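PDB 3U4F: mandelate racemase/muconate lactonizing enzyme family protein from Roseovarius nubinhibens ISM, which binds magnesium and, as a member of the enolase superfamily, probably acts as a hydro-lyase or racemase. Local coordinates for residues A[33-39]-A[52-58]; A[167-171]-A[184-188]; A[308-312]-A[342-346]. All blocks are in the same frame, centred on the assembly; numbering follows the deposited sequence.

Contact 1 (A[33-39]-A[52-58]); sequences NEFVGFV and QVSTYHS
Gln-52 and Phe-38 are paired as antiparallel non-hydrogen-bonded neighbours, and their side chains run side by side on the same face of the sheet. The amide and ring planes are turned 72° apart, with OE1 of Gln-52 3.4 Å from CE1 of Phe-38, in an oblique approach. With CG anti to the backbone N (chi1 -172°) and the chain extended beyond it, the glutamine carries its amide past Val-36, which crosses it at about a right angle and sets CG2 3.5 Å from Gln-52 CD. The amide is held by both ends: NE2 donates in its own plane to the backbone O of Val-53 and also bonds Ser-312 OG, while OE1 accepts from the backbone N of Leu-313. Without the amide, as with an alanine here, Leu-313 N would probably lose its acceptor and Val-36 and Phe-38 the group lying between them. Next to this pair Val-53 N bonds Gly-37 O (3.1 Å), and among the loop residues Tyr-56 N bonds Phe-35 O (3.0 Å). Asn-33 OD1 accepts from Phe-35 N, closing an Asx turn, and from Val-36 N, which extends it to an Asx motif. Beyond Gly-37, CG2 of Val-39 meets CG1 of Val-53 at 3.8 Å. In this capping domain, therefore, a buried amide with its polar atoms satisfied sits among apolar groups, tying the end of strand 48-52 to the barrel loop that holds Ser-312.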
ATOM      1  N   ASN A  33     -17.868  -3.731 -12.038  1.00  8.41           N
ATOM      2  CA  ASN A  33     -17.765  -2.453 -12.746  1.00  8.92           C
ATOM      3  C   ASN A  33     -16.736  -1.594 -12.003  1.00  8.74           C
ATOM      4  O   ASN A  33     -15.977  -2.123 -11.182  1.00  9.44           O
ATOM      5  CB  ASN A  33     -19.141  -1.773 -12.945  1.00  8.24           C
ATOM      6  CG  ASN A  33     -19.873  -1.443 -11.625  1.00 10.57           C
ATOM      7  OD1 ASN A  33     -19.268  -1.228 -10.574  1.00  7.92           O
ATOM      8  ND2 ASN A  33     -21.204  -1.315 -11.722  1.00  8.09           N
ATOM      9  N   GLU A  34     -16.722  -0.289 -12.247  1.00  9.65           N
ATOM     10  CA  GLU A  34     -15.710   0.557 -11.628  1.00 11.42           C
ATOM     11  C   GLU A  34     -15.977   0.819 -10.141  1.00 11.14           C
ATOM     12  O   GLU A  34     -15.099   1.300  -9.436  1.00 11.47           O
ATOM     13  CB  GLU A  34     -15.531   1.873 -12.393  1.00 13.10           C
ATOM     14  CG  GLU A  34     -14.818   1.703 -13.753  1.00 20.48           C
ATOM     15  CD  GLU A  34     -14.839   2.981 -14.612  1.00 30.36           C
ATOM     16  OE1 GLU A  34     -15.310   4.034 -14.115  1.00 34.20           O
ATOM     17  OE2 GLU A  34     -14.381   2.933 -15.779  1.00 34.75           O
ATOM     18  N   PHE A  35     -17.191   0.518  -9.683  1.00  9.76           N
ATOM     19  CA  PHE A  35     -17.620   0.855  -8.331  1.00  9.76           C
ATOM     20  C   PHE A  35     -17.612  -0.324  -7.344  1.00  8.13           C
ATOM     21  O   PHE A  35     -17.358  -0.148  -6.138  1.00  8.03           O
ATOM     22  CB  PHE A  35     -19.033   1.385  -8.418  1.00 10.41           C
ATOM     23  CG  PHE A  35     -19.160   2.561  -9.346  1.00 15.47           C
ATOM     24  CD1 PHE A  35     -18.636   3.786  -8.982  1.00 19.00           C
ATOM     25  CD2 PHE A  35     -19.756   2.416 -10.609  1.00 18.85           C
ATOM     26  CE1 PHE A  35     -18.732   4.906  -9.872  1.00 23.44           C
ATOM     27  CE2 PHE A  35     -19.855   3.513 -11.495  1.00 23.62           C
ATOM     28  CZ  PHE A  35     -19.334   4.753 -11.122  1.00 23.67           C
ATOM     29  N   VAL A  36     -17.998  -1.489  -7.834  1.00  7.18           N
ATOM     30  CA  VAL A  36     -18.054  -2.691  -6.994  1.00  6.74           C
ATOM     31  C   VAL A  36     -17.851  -3.928  -7.868  1.00  6.97           C
ATOM     32  O   VAL A  36     -18.200  -3.934  -9.046  1.00  7.49           O
ATOM     33  CB  VAL A  36     -19.376  -2.746  -6.160  1.00  6.77           C
ATOM     34  CG1 VAL A  36     -20.597  -2.806  -7.074  1.00  7.43           C
ATOM     35  CG2 VAL A  36     -19.372  -3.968  -5.163  1.00  6.98           C
ATOM     36  N   GLY A  37     -17.261  -4.956  -7.281  1.00  7.36           N
ATOM     37  CA  GLY A  37     -17.041  -6.202  -7.974  1.00  7.25           C
ATOM     38  C   GLY A  37     -17.262  -7.374  -7.059  1.00  7.53           C
ATOM     39  O   GLY A  37     -16.851  -7.348  -5.906  1.00  7.15           O
ATOM     40  N   PHE A  38     -17.883  -8.429  -7.582  1.00  7.23           N
ATOM     41  CA  PHE A  38     -18.124  -9.634  -6.813  1.00  6.18           C
ATOM     42  C   PHE A  38     -17.276 -10.786  -7.311  1.00  6.77           C
ATOM     43  O   PHE A  38     -16.851 -10.786  -8.468  1.00  7.63           O
ATOM     44  CB  PHE A  38     -19.624  -9.998  -6.855  1.00  7.02           C
ATOM     45  CG  PHE A  38     -20.509  -8.856  -6.415  1.00  6.61           C
ATOM     46  CD1 PHE A  38     -20.634  -8.537  -5.059  1.00  6.47           C
ATOM     47  CD2 PHE A  38     -21.182  -8.072  -7.368  1.00  7.08           C
ATOM     48  CE1 PHE A  38     -21.456  -7.438  -4.656  1.00  4.14           C
ATOM     49  CE2 PHE A  38     -21.991  -6.991  -6.985  1.00  9.20           C
ATOM     50  CZ  PHE A  38     -22.108  -6.666  -5.627  1.00  6.56           C
ATOM     51  N   VAL A  39     -17.012 -11.735  -6.410  1.00  6.19           N
ATOM     52  CA  VAL A  39     -16.112 -12.837  -6.647  1.00  7.14           C
ATOM     53  C   VAL A  39     -16.874 -14.114  -6.433  1.00  7.27           C
ATOM     54  O   VAL A  39     -17.568 -14.271  -5.411  1.00  7.94           O
ATOM     55  CB  VAL A  39     -14.912 -12.825  -5.671  1.00  7.30           C
ATOM     56  CG1 VAL A  39     -13.945 -13.985  -5.944  1.00  9.14           C
ATOM     57  CG2 VAL A  39     -14.194 -11.498  -5.759  1.00  6.41           C
ATOM     58  N   GLN A  52     -17.079 -10.282  -2.166  1.00  6.14           N
ATOM     59  CA  GLN A  52     -16.979  -8.967  -2.799  1.00  7.00           C
ATOM     60  C   GLN A  52     -15.615  -8.400  -2.509  1.00  7.18           C
ATOM     61  O   GLN A  52     -15.100  -8.538  -1.393  1.00  6.32           O
ATOM     62  CB  GLN A  52     -18.074  -8.028  -2.283  1.00  7.63           C
ATOM     63  CG  GLN A  52     -18.179  -6.683  -3.018  1.00  4.89           C
ATOM     64  CD  GLN A  52     -18.920  -5.670  -2.169  1.00  6.57           C
ATOM     65  OE1 GLN A  52     -20.132  -5.756  -2.016  1.00  5.26           O
ATOM     66  NE2 GLN A  52     -18.178  -4.723  -1.587  1.00  6.78           N
ATOM     67  N   VAL A  53     -14.973  -7.840  -3.534  1.00  7.74           N
ATOM     68  CA  VAL A  53     -13.800  -7.002  -3.281  1.00  7.40           C
ATOM     69  C   VAL A  53     -14.237  -5.655  -2.691  1.00  7.43           C
ATOM     70  O   VAL A  53     -15.414  -5.259  -2.770  1.00  7.17           O
ATOM     71  CB  VAL A  53     -12.961  -6.791  -4.581  1.00  6.51           C
ATOM     72  CG1 VAL A  53     -12.437  -8.146  -5.125  1.00  6.88           C
ATOM     73  CG2 VAL A  53     -13.771  -6.026  -5.642  1.00  8.90           C
ATOM     74  N   SER A  54     -13.294  -4.904  -2.133  1.00  7.94           N
ATOM     75  CA  SER A  54     -13.655  -3.561  -1.714  1.00  8.93           C
ATOM     76  C   SER A  54     -14.247  -2.740  -2.854  1.00  8.81           C
ATOM     77  O   SER A  54     -13.826  -2.872  -4.021  1.00  8.77           O
ATOM     78  CB  SER A  54     -12.451  -2.809  -1.122  1.00  9.53           C
ATOM     79  OG  SER A  54     -12.882  -1.504  -0.820  1.00 13.36           O
ATOM     80  N   THR A  55     -15.222  -1.893  -2.513  1.00  7.41           N
ATOM     81  CA  THR A  55     -15.743  -0.880  -3.427  1.00  7.77           C
ATOM     82  C   THR A  55     -14.669   0.153  -3.724  1.00  8.38           C
ATOM     83  O   THR A  55     -13.684   0.246  -2.990  1.00  7.84           O
ATOM     84  CB  THR A  55     -16.944  -0.146  -2.824  1.00  8.13           C
ATOM     85  OG1 THR A  55     -16.635   0.243  -1.474  1.00  8.25           O
ATOM     86  CG2 THR A  55     -18.188  -1.073  -2.808  1.00  8.96           C
ATOM     87  N   TYR A  56     -14.873   0.820  -4.863  1.00  8.46           N
ATOM     88  CA  TYR A  56     -14.146   1.989  -5.392  1.00 10.14           C
ATOM     89  C   TYR A  56     -12.943   1.516  -6.209  1.00  8.73           C
ATOM     90  O   TYR A  56     -12.045   0.860  -5.685  1.00  8.41           O
ATOM     91  CB  TYR A  56     -13.779   3.014  -4.321  1.00 11.20           C
ATOM     92  CG  TYR A  56     -14.960   3.431  -3.445  1.00 15.92           C
ATOM     93  CD1 TYR A  56     -16.030   4.149  -3.980  1.00 19.31           C
ATOM     94  CD2 TYR A  56     -14.990   3.114  -2.078  1.00 19.31           C
ATOM     95  CE1 TYR A  56     -17.124   4.536  -3.168  1.00 21.79           C
ATOM     96  CE2 TYR A  56     -16.070   3.503  -1.262  1.00 22.14           C
ATOM     97  CZ  TYR A  56     -17.122   4.209  -1.815  1.00 21.91           C
ATOM     98  OH  TYR A  56     -18.180   4.563  -0.998  1.00 26.17           O
ATOM     99  N   HIS A  57     -12.993   1.807  -7.504  1.00  7.92           N
ATOM    100  CA  HIS A  57     -11.998   1.308  -8.458  1.00  7.52           C
ATOM    101  C   HIS A  57     -11.908  -0.227  -8.421  1.00  7.19           C
ATOM    102  O   HIS A  57     -10.844  -0.816  -8.543  1.00  5.35           O
ATOM    103  CB  HIS A  57     -10.636   2.042  -8.250  1.00  7.40           C
ATOM    104  CG  HIS A  57     -10.769   3.540  -8.266  1.00  8.56           C
ATOM    105  ND1 HIS A  57     -10.141   4.369  -7.351  1.00 11.06           N
ATOM    106  CD2 HIS A  57     -11.525   4.353  -9.042  1.00  8.27           C
ATOM    107  CE1 HIS A  57     -10.484   5.627  -7.580  1.00  4.56           C
ATOM    108  NE2 HIS A  57     -11.327   5.645  -8.594  1.00 14.98           N
ATOM    109  N   SER A  58     -13.070  -0.875  -8.281  1.00  7.12           N
ATOM    110  CA  SER A  58     -13.110  -2.325  -8.111  1.00  6.97           C
ATOM    111  C   SER A  58     -12.609  -3.059  -9.349  1.00  7.44           C
ATOM    112  O   SER A  58     -12.157  -4.178  -9.243  1.00  6.73           O
ATOM    113  CB  SER A  58     -14.521  -2.781  -7.776  1.00  6.96           C
ATOM    114  OG  SER A  58     -14.937  -2.155  -6.580  1.00  7.41           O
TER

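Contact 2 (A[167-171]-A[184-188]); sequences KVRAG and RTEEI. With GAI (guanidine), chain F.
Thr-185 OG1 and the backbone N of Gly-171 form the shortest bond across this contact, 2.8 Å and almost straight at 173°. The hydroxyl is gripped a second time by Asp-179, through OD1, so that a polar atom on the helix is tied both to the chain leaving the strand and to the intervening loop. The methyl CG2 of the same threonine lies 3.8 Å from CB of Ala-170.

Just before it in the helix, Arg-184 reaches over fully extended from CG to NE, and NH1 donates to the backbone O of Arg-169 at 3.0 Å. The acceptor lies in the guanidinium plane, although the donor stands above the plane of the carbonyl. Two waters extend this grip: one joins Arg-184 NH2 to Arg-169 N, the other joins NH1 to Gly-171 O. NH2 also donates to the backbone O of Ile-145. Beside these polar bonds Val-168 and Ile-188 meet tip to tip, CG2 to CD1 at 3.8 Å.

The Arg-169 side chain, by contrast, leads away from the helix into the ligand pocket. It bends at chi2 (-73°), bringing NH2 within 2.9 Å of N1 of the bound guanidine, which lies at the guanidinium edge; NE is held by the backbone O of Ser-140. Lys-167 NZ comes 2.8 Å from guanidine N3 and makes a salt bridge with Glu-231, a magnesium ligand.

The contact thus joins strand 165-169 to helix 184-196 within a beta-alpha-beta unit of the TIM barrel. The axes of strand 167-169 and helix 184-188 make an angle of 157°, with strands 132-139 and 201-205 flanking the first and Pro-147 of helix 147-161 touching Ile-188.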
ATOM      1  N   LYS A 167     -23.893   9.426  13.668  1.00 10.00           N
ATOM      2  CA  LYS A 167     -22.537   9.951  13.469  1.00  8.85           C
ATOM      3  C   LYS A 167     -22.533  11.053  12.413  1.00  9.09           C
ATOM      4  O   LYS A 167     -23.104  10.878  11.323  1.00  8.77           O
ATOM      5  CB  LYS A 167     -21.530   8.836  13.109  1.00  9.52           C
ATOM      6  CG  LYS A 167     -20.079   9.328  13.038  1.00  9.57           C
ATOM      7  CD  LYS A 167     -19.081   8.183  12.951  1.00  8.87           C
ATOM      8  CE  LYS A 167     -18.880   7.751  11.512  1.00  8.76           C
ATOM      9  NZ  LYS A 167     -17.928   6.613  11.510  1.00 10.29           N
ATOM     10  N   VAL A 168     -21.888  12.180  12.733  1.00  8.41           N
ATOM     11  CA  VAL A 168     -21.737  13.292  11.793  1.00  8.90           C
ATOM     12  C   VAL A 168     -20.246  13.598  11.601  1.00  8.61           C
ATOM     13  O   VAL A 168     -19.397  12.938  12.190  1.00  8.26           O
ATOM     14  CB  VAL A 168     -22.525  14.557  12.290  1.00  9.43           C
ATOM     15  CG1 VAL A 168     -23.980  14.211  12.469  1.00  9.79           C
ATOM     16  CG2 VAL A 168     -21.928  15.059  13.564  1.00  8.30           C
ATOM     17  N   ARG A 169     -19.920  14.565  10.753  1.00  8.12           N
ATOM     18  CA  ARG A 169     -18.539  14.834  10.395  1.00  8.22           C
ATOM     19  C   ARG A 169     -18.036  16.123  11.056  1.00  8.79           C
ATOM     20  O   ARG A 169     -18.783  17.086  11.162  1.00  9.04           O
ATOM     21  CB  ARG A 169     -18.424  14.982   8.890  1.00  7.42           C
ATOM     22  CG  ARG A 169     -18.944  13.764   8.119  1.00  6.96           C
ATOM     23  CD  ARG A 169     -17.964  12.573   8.255  1.00  9.30           C
ATOM     24  NE  ARG A 169     -18.679  11.291   8.100  1.00  7.53           N
ATOM     25  CZ  ARG A 169     -18.078  10.111   8.090  1.00  7.29           C
ATOM     26  NH1 ARG A 169     -16.747  10.052   8.128  1.00  6.82           N
ATOM     27  NH2 ARG A 169     -18.808   8.998   8.036  1.00  6.76           N
ATOM     28  N   ALA A 170     -16.769  16.125  11.451  1.00  9.35           N
ATOM     29  CA  ALA A 170     -16.052  17.325  11.924  1.00 10.00           C
ATOM     30  C   ALA A 170     -14.951  17.706  10.936  1.00 10.80           C
ATOM     31  O   ALA A 170     -14.447  16.859  10.201  1.00 10.21           O
ATOM     32  CB  ALA A 170     -15.417  17.052  13.268  1.00  9.90           C
ATOM     33  N   GLY A 171     -14.570  18.983  10.929  1.00 11.09           N
ATOM     34  CA  GLY A 171     -13.407  19.404  10.135  1.00 11.77           C
ATOM     35  C   GLY A 171     -13.640  19.278   8.651  1.00 12.29           C
ATOM     36  O   GLY A 171     -14.767  19.210   8.193  1.00 11.99           O
ATOM     37  N   ARG A 184     -18.221  25.662  11.200  1.00 16.47           N
ATOM     38  CA  ARG A 184     -19.131  24.501  11.025  1.00 14.84           C
ATOM     39  C   ARG A 184     -19.034  23.508  12.183  1.00 14.57           C
ATOM     40  O   ARG A 184     -20.059  23.110  12.742  1.00 14.00           O
ATOM     41  CB  ARG A 184     -18.905  23.772   9.700  1.00 14.62           C
ATOM     42  CG  ARG A 184     -19.983  22.707   9.411  1.00 13.24           C
ATOM     43  CD  ARG A 184     -19.705  21.853   8.161  1.00 13.49           C
ATOM     44  NE  ARG A 184     -20.776  20.852   7.968  1.00 12.97           N
ATOM     45  CZ  ARG A 184     -20.777  19.644   8.517  1.00 13.25           C
ATOM     46  NH1 ARG A 184     -19.759  19.266   9.293  1.00 10.20           N
ATOM     47  NH2 ARG A 184     -21.791  18.800   8.279  1.00 11.88           N
ATOM     48  N   THR A 185     -17.812  23.127  12.556  1.00 14.01           N
ATOM     49  CA  THR A 185     -17.626  22.111  13.610  1.00 14.93           C
ATOM     50  C   THR A 185     -18.102  22.597  14.976  1.00 15.41           C
ATOM     51  O   THR A 185     -18.742  21.845  15.726  1.00 15.84           O
ATOM     52  CB  THR A 185     -16.173  21.622  13.657  1.00 14.66           C
ATOM     53  OG1 THR A 185     -15.859  21.065  12.385  1.00 13.86           O
ATOM     54  CG2 THR A 185     -15.952  20.566  14.747  1.00 15.06           C
ATOM     55  N   GLU A 186     -17.828  23.865  15.292  1.00 15.74           N
ATOM     56  CA  GLU A 186     -18.281  24.428  16.567  1.00 16.31           C
ATOM     57  C   GLU A 186     -19.807  24.494  16.649  1.00 16.57           C
ATOM     58  O   GLU A 186     -20.371  24.435  17.731  1.00 16.84           O
ATOM     59  CB  GLU A 186     -17.659  25.814  16.820  1.00 16.60           C
ATOM     60  CG  GLU A 186     -16.170  25.740  17.057  1.00 19.01           C
ATOM     61  CD  GLU A 186     -15.333  25.869  15.782  1.00 22.00           C
ATOM     62  OE1 GLU A 186     -15.875  25.862  14.640  1.00 18.51           O
ATOM     63  OE2 GLU A 186     -14.099  25.992  15.939  1.00 25.24           O
ATOM     64  N   GLU A 187     -20.458  24.614  15.501  1.00 16.96           N
ATOM     65  CA  GLU A 187     -21.906  24.671  15.453  1.00 17.44           C
ATOM     66  C   GLU A 187     -22.525  23.279  15.532  1.00 17.00           C
ATOM     67  O   GLU A 187     -23.529  23.086  16.208  1.00 16.22           O
ATOM     68  CB  GLU A 187     -22.387  25.376  14.185  1.00 18.11           C
ATOM     69  CG  GLU A 187     -23.925  25.521  14.123  1.00 21.91           C
ATOM     70  CD  GLU A 187     -24.424  26.075  12.797  1.00 30.35           C
ATOM     71  OE1 GLU A 187     -23.582  26.485  11.962  1.00 34.04           O
ATOM     72  OE2 GLU A 187     -25.666  26.102  12.582  1.00 31.92           O
ATOM     73  N   ILE A 188     -21.931  22.305  14.837  1.00 16.32           N
ATOM     74  CA  ILE A 188     -22.591  20.998  14.695  1.00 14.88           C
ATOM     75  C   ILE A 188     -22.643  20.225  16.014  1.00 15.04           C
ATOM     76  O   ILE A 188     -23.614  19.542  16.284  1.00 15.46           O
ATOM     77  CB  ILE A 188     -21.954  20.142  13.554  1.00 14.34           C
ATOM     78  CG1 ILE A 188     -22.920  19.031  13.097  1.00 14.40           C
ATOM     79  CG2 ILE A 188     -20.640  19.568  13.988  1.00 13.94           C
ATOM     80  CD1 ILE A 188     -22.556  18.377  11.753  1.00 12.37           C
TER
HETATM   81  C   GAI F 372     -16.375   6.593   8.261  1.00  9.59           C
HETATM   82  N1  GAI F 372     -17.483   6.458   7.579  1.00  7.01           N
HETATM   83  N2  GAI F 372     -15.277   7.315   7.839  1.00  7.85           N
HETATM   84  N3  GAI F 372     -16.228   5.962   9.438  1.00  7.17           N
HETATM   85  O   HOH W   1     -21.924  16.071   9.018  1.00 14.92           O
HETATM   86  O   HOH W   2     -17.165  20.209   9.501  1.00 17.60           O

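Contact 3 (A[308-312]-A[342-346]); sequences CANLS and YPWQD
Asn-310 meets three residues of the facing turn along its short length. Its CB lies over one face of the Tyr-342 ring, offset toward the rim, in a CH-pi contact 3.9 Å from the ring centroid; the same carbon also lies near OE1 of Gln-345. Next, CG meets the edge of the Trp-344 ring, 3.6 Å from CH2 and in the ring plane, the amide standing 83° to the indole. With CG lodged between the backbone N and the carbonyl carbon (chi1 54°), the amide can curl back on its own chain: OD1 accepts from both Ser-312 N and Ser-312 OG, the first on a lone pair in the carbonyl plane, which makes an Asx turn. At the other tip, ND2 leaves this pair of segments and bonds to Thr-55 OG1 and Tyr-56 OH of the capping domain.

Two hydrogen bonds link the segments through the residues next to Asn-310. Tyr-342 OH donates to the backbone O of Ala-309 at 2.5 Å, a very short distance. Gln-345, extended beyond CG, sends OE1 to the backbone N of Leu-311 at 3.0 Å, the donor standing above the carbonyl plane. Its NE2 lies 3.8 Å from CB of Leu-311, so the amide also packs against that side chain. Trp-344 itself is stacked on Phe-35.

The contact joins the loop before helix 313-322 to the loop, with its 3-10 segment 343-345, between strands 332-335 and 360-363 of the barrel domain. Ala-309 touches the bound guanidine, and Cys-308 N is bonded to Glu-333, a residue of the ligand pocket. Chemically, two backbone groups, Ala-309 O and Leu-311 N, are met by side chains of 342-345, while the asparagine amide is occupied at both ends, which is likely to leave it little freedom to turn.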
ATOM      1  N   CYS A 308     -17.811   0.595   7.828  1.00 10.26           N
ATOM      2  CA  CYS A 308     -18.467   0.101   6.619  1.00 13.15           C
ATOM      3  C   CYS A 308     -19.294   1.223   6.154  1.00 14.84           C
ATOM      4  O   CYS A 308     -20.280   1.559   6.813  1.00 18.05           O
ATOM      5  CB  CYS A 308     -19.289  -1.201   6.835  1.00 13.47           C
ATOM      6  SG  CYS A 308     -20.140  -1.448   8.340  1.00 13.09           S
ATOM      7  N   ALA A 309     -18.892   1.793   5.023  1.00 14.59           N
ATOM      8  CA  ALA A 309     -19.382   3.097   4.619  1.00 14.98           C
ATOM      9  C   ALA A 309     -20.305   3.145   3.385  1.00 13.37           C
ATOM     10  O   ALA A 309     -20.578   4.218   2.842  1.00 14.02           O
ATOM     11  CB  ALA A 309     -18.224   4.041   4.464  1.00 15.30           C
ATOM     12  N   ASN A 310     -20.755   1.988   2.925  1.00 10.75           N
ATOM     13  CA  ASN A 310     -21.829   1.973   1.949  1.00  9.77           C
ATOM     14  C   ASN A 310     -22.576   0.663   2.095  1.00  8.88           C
ATOM     15  O   ASN A 310     -22.177  -0.201   2.896  1.00  6.38           O
ATOM     16  CB  ASN A 310     -21.312   2.127   0.534  1.00  8.07           C
ATOM     17  CG  ASN A 310     -20.264   1.128   0.211  1.00 10.03           C
ATOM     18  OD1 ASN A 310     -20.517  -0.072   0.173  1.00  7.46           O
ATOM     19  ND2 ASN A 310     -19.051   1.616  -0.022  1.00  9.75           N
ATOM     20  N   LEU A 311     -23.646   0.540   1.319  1.00  8.29           N
ATOM     21  CA  LEU A 311     -24.501  -0.645   1.385  1.00  8.53           C
ATOM     22  C   LEU A 311     -24.253  -1.630   0.253  1.00  7.84           C
ATOM     23  O   LEU A 311     -25.193  -2.303  -0.240  1.00  7.20           O
ATOM     24  CB  LEU A 311     -25.984  -0.249   1.471  1.00  9.41           C
ATOM     25  CG  LEU A 311     -26.323   0.583   2.714  1.00  9.81           C
ATOM     26  CD1 LEU A 311     -27.807   1.102   2.725  1.00 13.12           C
ATOM     27  CD2 LEU A 311     -25.887  -0.157   4.004  1.00  8.06           C
ATOM     28  N   SER A 312     -22.989  -1.715  -0.173  1.00  7.37           N
ATOM     29  CA  SER A 312     -22.506  -2.934  -0.824  1.00  7.41           C
ATOM     30  C   SER A 312     -22.504  -4.024   0.259  1.00  7.52           C
ATOM     31  O   SER A 312     -23.062  -3.815   1.341  1.00  8.39           O
ATOM     32  CB  SER A 312     -21.083  -2.769  -1.390  1.00  7.53           C
ATOM     33  OG  SER A 312     -20.118  -2.685  -0.355  1.00  7.61           O
ATOM     34  N   TYR A 342     -24.946   7.394  -3.817  1.00 26.53           N
ATOM     35  CA  TYR A 342     -24.357   6.108  -4.207  1.00 26.34           C
ATOM     36  C   TYR A 342     -25.252   5.518  -5.313  1.00 25.25           C
ATOM     37  O   TYR A 342     -25.978   4.571  -5.062  1.00 25.26           O
ATOM     38  CB  TYR A 342     -24.320   5.124  -2.993  1.00 26.16           C
ATOM     39  CG  TYR A 342     -23.322   5.400  -1.851  1.00 26.98           C
ATOM     40  CD1 TYR A 342     -21.974   5.597  -2.126  1.00 27.04           C
ATOM     41  CD2 TYR A 342     -23.734   5.413  -0.486  1.00 29.44           C
ATOM     42  CE1 TYR A 342     -21.036   5.832  -1.109  1.00 29.53           C
ATOM     43  CE2 TYR A 342     -22.786   5.649   0.579  1.00 28.25           C
ATOM     44  CZ  TYR A 342     -21.438   5.853   0.236  1.00 32.77           C
ATOM     45  OH  TYR A 342     -20.453   6.095   1.202  1.00 34.92           O
ATOM     46  N   PRO A 343     -25.200   6.073  -6.545  1.00 24.84           N
ATOM     47  CA  PRO A 343     -26.126   5.603  -7.592  1.00 23.93           C
ATOM     48  C   PRO A 343     -25.869   4.138  -7.984  1.00 22.89           C
ATOM     49  O   PRO A 343     -26.811   3.393  -8.288  1.00 23.14           O
ATOM     50  CB  PRO A 343     -25.835   6.536  -8.786  1.00 24.20           C
ATOM     51  CG  PRO A 343     -24.901   7.634  -8.252  1.00 25.04           C
ATOM     52  CD  PRO A 343     -24.197   7.022  -7.075  1.00 25.55           C
ATOM     53  N   TRP A 344     -24.597   3.741  -7.960  1.00 21.03           N
ATOM     54  CA  TRP A 344     -24.183   2.388  -8.301  1.00 19.89           C
ATOM     55  C   TRP A 344     -24.687   1.336  -7.316  1.00 19.95           C
ATOM     56  O   TRP A 344     -24.606   0.140  -7.609  1.00 17.82           O
ATOM     57  CB  TRP A 344     -22.656   2.310  -8.353  1.00 19.60           C
ATOM     58  CG  TRP A 344     -21.990   2.814  -7.098  1.00 18.85           C
ATOM     59  CD1 TRP A 344     -21.506   4.075  -6.874  1.00 20.80           C
ATOM     60  CD2 TRP A 344     -21.755   2.076  -5.889  1.00 18.93           C
ATOM     61  NE1 TRP A 344     -20.979   4.160  -5.607  1.00 19.82           N
ATOM     62  CE2 TRP A 344     -21.117   2.952  -4.982  1.00 19.81           C
ATOM     63  CE3 TRP A 344     -22.001   0.757  -5.497  1.00 18.94           C
ATOM     64  CZ2 TRP A 344     -20.731   2.555  -3.696  1.00 19.67           C
ATOM     65  CZ3 TRP A 344     -21.622   0.358  -4.204  1.00 21.02           C
ATOM     66  CH2 TRP A 344     -21.001   1.270  -3.322  1.00 20.35           C
ATOM     67  N   GLN A 345     -25.170   1.749  -6.139  1.00 20.17           N
ATOM     68  CA  GLN A 345     -25.526   0.741  -5.139  1.00 22.22           C
ATOM     69  C   GLN A 345     -26.975   0.225  -5.289  1.00 23.70           C
ATOM     70  O   GLN A 345     -27.351  -0.769  -4.651  1.00 24.19           O
ATOM     71  CB  GLN A 345     -25.122   1.171  -3.694  1.00 21.88           C
ATOM     72  CG  GLN A 345     -26.229   1.708  -2.812  1.00 22.19           C
ATOM     73  CD  GLN A 345     -25.748   2.194  -1.449  1.00 19.24           C
ATOM     74  OE1 GLN A 345     -24.577   2.025  -1.057  1.00 18.16           O
ATOM     75  NE2 GLN A 345     -26.660   2.798  -0.707  1.00 20.43           N
ATOM     76  N   ASP A 346     -27.747   0.898  -6.149  1.00 24.50           N
ATOM     77  CA  ASP A 346     -29.093   0.478  -6.575  1.00 25.72           C
ATOM     78  C   ASP A 346     -29.037  -0.812  -7.393  1.00 23.98           C
ATOM     79  O   ASP A 346     -28.296  -0.896  -8.374  1.00 24.84           O
ATOM     80  CB  ASP A 346     -29.762   1.584  -7.426  1.00 26.88           C
ATOM     81  CG  ASP A 346     -31.173   1.198  -7.921  1.00 32.18           C
ATOM     82  OD1 ASP A 346     -32.089   1.084  -7.060  1.00 36.36           O
ATOM     83  OD2 ASP A 346     -31.363   1.023  -9.163  1.00 34.38           O
TER

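Overall arrangement
From the N terminus, contact 1 comes first: it closes the short excursion through strands 37-43 and 48-52, leading into helix 58-73 of the capping domain. Contact 2 then closes the loop between strand 165-169 and helix 184-196 in the barrel. Contact 3 closes a longer passage through helix 313-322 and strand 332-335. The three follow in series, none nested or crossing. Contacts 1 and 3, centres 11 Å apart, touch directly across the boundary between capping domain and barrel, whereas the centres of contacts 1 and 2 lie 30 Å apart. Contacts 2 and 3, without touching, both reach the guanidine pocket.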